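Local coordinates for hypothetical sugar ABC-transporter sugar binding protein (PDB 7BVT) that binds cyclic alpha-maltosyl-1,6-maltose, probably as the extracellular substrate-binding component of an ABC transporter that imports it, at residues S138-Y146 / L359-D367. Sequence-based numbering, arbitrary orientation.
Sequences SANNLGYMY and LPYVEQMAD. With GLC (alpha-D-glucopyranose), chain B.
Asn141 and Gln364 carry the polar exchange between strand 140-146 and the segment that opens with helix 359-363, each through its carboxamide. Asn141 ND2 donates to the backbone oxygen of Tyr361 (3.0 Å), an acceptor lying in the plane of the donating amide, and the bond is fairly straight at 164°. With CG set between its own backbone N and carbonyl carbon (chi1 70°), the Asn141 side chain also brings OD1 to the edge of the Tyr361 ring, 3.3 Å from Tyr361 CD1. Gln364, extended beyond CG, reaches the strand with NE2, which gives Leu142 O a 2.8 Å bond from above the carbonyl plane and Asn141 OD1 a weak one. Leu142 O is shared with Thr292 OG1, while Gln364 OE1 accepts from Val282 N. In this member of solute-binding protein family 1, which has the type 2 periplasmic-binding fold, strand 140-147 belongs to a mixed sheet, and its alternation turns Asn140 the other way, where ND2 binds O2 of a glucose unit at 2.9 Å. The Tyr361 ring meets the Gly143 backbone, CE1 coming within 3.3 Å of Gly143 N, and its hydroxyl bonds to Glu261 O beside Met145. A leucine in place of Asn141 would probably leave the Tyr361 carbonyl without this donor and Gln364 NE2 with Leu142 O alone across the contact. Farther along, Met365 SD passes 3.5 Å from Asn141 ND2, and its methyl group packs on Ala139 CB.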
loop_
_atom_site.group_PDB
_atom_site.type_symbol
_atom_site.label_atom_id
_atom_site.label_comp_id
_atom_site.label_asym_id
_atom_site.label_seq_id
_atom_site.Cartn_x
_atom_site.Cartn_y
_atom_site.Cartn_z
ATOM N N SER A 138 -3.273 -7.851 6.239
ATOM C CA SER A 138 -3.125 -6.485 6.792
ATOM C C SER A 138 -3.278 -5.500 5.638
ATOM O O SER A 138 -3.204 -5.948 4.465
ATOM C CB SER A 138 -1.803 -6.292 7.427
ATOM O OG SER A 138 -0.782 -6.251 6.464
ATOM N N ALA A 139 -3.554 -4.261 5.928
ATOM C CA ALA A 139 -3.619 -3.237 4.865
ATOM C C ALA A 139 -3.061 -1.931 5.393
ATOM O O ALA A 139 -2.963 -1.702 6.591
ATOM C CB ALA A 139 -5.034 -3.066 4.394
ATOM N N ASN A 140 -2.665 -1.099 4.451
ATOM C CA ASN A 140 -2.251 0.288 4.686
ATOM C C ASN A 140 -2.559 1.059 3.404
ATOM O O ASN A 140 -2.910 0.448 2.353
ATOM C CB ASN A 140 -0.788 0.362 5.091
ATOM C CG ASN A 140 0.171 -0.202 4.066
ATOM O OD1 ASN A 140 0.175 0.244 2.921
ATOM N ND2 ASN A 140 1.078 -1.055 4.492
ATOM N N ASN A 141 -2.518 2.373 3.489
ATOM C CA ASN A 141 -2.721 3.223 2.315
ATOM C C ASN A 141 -2.056 4.570 2.527
ATOM O O ASN A 141 -1.509 4.865 3.604
ATOM C CB ASN A 141 -4.190 3.278 1.877
ATOM C CG ASN A 141 -5.080 4.027 2.836
ATOM O OD1 ASN A 141 -4.778 5.154 3.270
ATOM N ND2 ASN A 141 -6.223 3.442 3.115
ATOM N N LEU A 142 -1.944 5.288 1.424
ATOM C CA LEU A 142 -1.257 6.591 1.432
ATOM C C LEU A 142 -2.266 7.666 1.784
ATOM O O LEU A 142 -3.357 7.697 1.236
ATOM C CB LEU A 142 -0.619 6.868 0.077
ATOM C CG LEU A 142 0.629 6.064 -0.210
ATOM C CD1 LEU A 142 1.033 6.238 -1.686
ATOM C CD2 LEU A 142 1.758 6.501 0.646
ATOM N N GLY A 143 -1.805 8.586 2.608
ATOM C CA GLY A 143 -2.605 9.712 3.064
ATOM C C GLY A 143 -1.797 10.976 3.014
ATOM O O GLY A 143 -0.605 10.958 2.688
ATOM N N TYR A 144 -2.448 12.052 3.369
ATOM C CA TYR A 144 -1.785 13.375 3.434
ATOM C C TYR A 144 -1.455 13.670 4.884
ATOM O O TYR A 144 -2.342 13.639 5.712
ATOM C CB TYR A 144 -2.724 14.427 2.833
ATOM C CG TYR A 144 -2.202 15.838 2.877
ATOM C CD1 TYR A 144 -1.327 16.278 1.910
ATOM C CD2 TYR A 144 -2.565 16.718 3.878
ATOM C CE1 TYR A 144 -0.809 17.577 1.913
ATOM C CE2 TYR A 144 -2.045 18.001 3.911
ATOM C CZ TYR A 144 -1.144 18.415 2.957
ATOM O OH TYR A 144 -0.701 19.704 2.974
ATOM N N MET A 145 -0.201 13.959 5.142
ATOM C CA MET A 145 0.239 14.389 6.504
ATOM C C MET A 145 0.826 15.783 6.398
ATOM O O MET A 145 1.412 16.137 5.387
ATOM C CB MET A 145 1.298 13.465 7.078
ATOM C CG MET A 145 0.799 12.233 7.674
ATOM S SD MET A 145 2.133 11.533 8.734
ATOM C CE MET A 145 1.171 10.172 9.397
ATOM N N TYR A 146 0.635 16.582 7.436
ATOM C CA TYR A 146 1.125 17.959 7.412
ATOM C C TYR A 146 1.558 18.373 8.804
ATOM O O TYR A 146 1.102 17.804 9.807
ATOM C CB TYR A 146 0.059 18.882 6.839
ATOM C CG TYR A 146 -1.147 19.104 7.700
ATOM C CD1 TYR A 146 -2.188 18.194 7.785
ATOM C CD2 TYR A 146 -1.275 20.301 8.416
ATOM C CE1 TYR A 146 -3.303 18.422 8.585
ATOM C CE2 TYR A 146 -2.412 20.562 9.149
ATOM C CZ TYR A 146 -3.414 19.612 9.281
ATOM O OH TYR A 146 -4.528 19.889 10.060
ATOM N N LEU A 359 -8.102 8.056 11.290
ATOM C CA LEU A 359 -9.459 7.928 10.733
ATOM C C LEU A 359 -9.442 8.219 9.225
ATOM O O LEU A 359 -10.093 7.537 8.446
ATOM C CB LEU A 359 -10.475 8.826 11.468
ATOM C CG LEU A 359 -11.907 8.705 10.965
ATOM C CD1 LEU A 359 -12.427 7.294 11.147
ATOM C CD2 LEU A 359 -12.872 9.703 11.643
ATOM N N PRO A 360 -8.745 9.259 8.714
ATOM C CA PRO A 360 -8.813 9.522 7.275
ATOM C C PRO A 360 -8.316 8.301 6.492
ATOM O O PRO A 360 -8.837 8.042 5.424
ATOM C CB PRO A 360 -7.863 10.703 7.091
ATOM C CG PRO A 360 -8.026 11.430 8.408
ATOM C CD PRO A 360 -7.992 10.306 9.439
ATOM N N TYR A 361 -7.314 7.617 7.013
ATOM C CA TYR A 361 -6.733 6.424 6.335
ATOM C C TYR A 361 -7.772 5.307 6.291
ATOM O O TYR A 361 -7.932 4.593 5.285
ATOM C CB TYR A 361 -5.465 6.011 7.056
ATOM C CG TYR A 361 -4.298 6.945 6.889
ATOM C CD1 TYR A 361 -3.401 6.777 5.852
ATOM C CD2 TYR A 361 -4.043 7.952 7.814
ATOM C CE1 TYR A 361 -2.296 7.574 5.691
ATOM C CE2 TYR A 361 -2.929 8.759 7.668
ATOM C CZ TYR A 361 -2.043 8.555 6.618
ATOM O OH TYR A 361 -0.945 9.328 6.433
ATOM N N VAL A 362 -8.516 5.156 7.394
ATOM C CA VAL A 362 -9.572 4.117 7.457
ATOM C C VAL A 362 -10.637 4.429 6.412
ATOM O O VAL A 362 -11.063 3.526 5.694
ATOM C CB VAL A 362 -10.135 4.012 8.884
ATOM C CG1 VAL A 362 -11.316 3.052 8.883
ATOM C CG2 VAL A 362 -9.049 3.606 9.881
ATOM N N GLU A 363 -11.067 5.688 6.339
ATOM C CA GLU A 363 -12.169 6.112 5.452
ATOM C C GLU A 363 -11.707 5.940 3.999
ATOM O O GLU A 363 -12.517 5.570 3.165
ATOM C CB GLU A 363 -12.553 7.547 5.828
ATOM C CG GLU A 363 -13.253 7.579 7.182
ATOM C CD GLU A 363 -13.757 8.955 7.588
ATOM O OE1 GLU A 363 -14.733 9.014 8.311
ATOM O OE2 GLU A 363 -13.145 9.947 7.182
ATOM N N GLN A 364 -10.404 6.037 3.748
ATOM C CA GLN A 364 -9.902 5.936 2.355
ATOM C C GLN A 364 -9.980 4.488 1.879
ATOM O O GLN A 364 -9.755 4.280 0.683
ATOM C CB GLN A 364 -8.446 6.387 2.231
ATOM C CG GLN A 364 -8.330 7.909 2.269
ATOM C CD GLN A 364 -6.932 8.393 1.931
ATOM O OE1 GLN A 364 -6.793 9.391 1.199
ATOM N NE2 GLN A 364 -5.880 7.728 2.439
ATOM N N MET A 365 -10.199 3.485 2.761
ATOM C CA MET A 365 -10.201 2.077 2.283
ATOM C C MET A 365 -11.269 1.930 1.193
ATOM O O MET A 365 -11.024 1.190 0.259
ATOM C CB MET A 365 -10.426 1.095 3.432
ATOM C CG MET A 365 -9.218 0.977 4.337
ATOM S SD MET A 365 -7.763 0.327 3.560
ATOM C CE MET A 365 -8.316 -1.341 3.176
ATOM N N ALA A 366 -12.337 2.722 1.233
ATOM C CA ALA A 366 -13.436 2.679 0.262
ATOM C C ALA A 366 -12.986 3.144 -1.121
ATOM O O ALA A 366 -13.575 2.681 -2.113
ATOM C CB ALA A 366 -14.564 3.545 0.794
ATOM N N ASP A 367 -11.998 4.024 -1.201
ATOM C CA ASP A 367 -11.550 4.625 -2.481
ATOM C C ASP A 367 -10.177 4.096 -2.917
ATOM O O ASP A 367 -9.593 4.679 -3.818
ATOM C CB ASP A 367 -11.552 6.139 -2.323
ATOM C CG ASP A 367 -12.929 6.705 -1.986
ATOM O OD1 ASP A 367 -13.902 6.319 -2.667
ATOM O OD2 ASP A 367 -13.005 7.543 -1.104
HETATM C C1 GLC B . 4.566 -0.134 2.032
HETATM C C2 GLC B . 3.524 -1.054 1.477
HETATM C C3 GLC B . 4.033 -1.739 0.234
HETATM C C4 GLC B . 4.502 -0.655 -0.750
HETATM C C5 GLC B . 5.621 0.158 -0.112
HETATM C C6 GLC B . 6.088 1.276 -1.062
HETATM O O2 GLC B . 3.097 -1.905 2.527
HETATM O O3 GLC B . 2.990 -2.569 -0.305
HETATM O O4 GLC B . 5.023 -1.216 -1.940
HETATM O O5 GLC B . 5.104 0.783 1.036
HETATM O O6 GLC B . 7.399 1.667 -0.663
#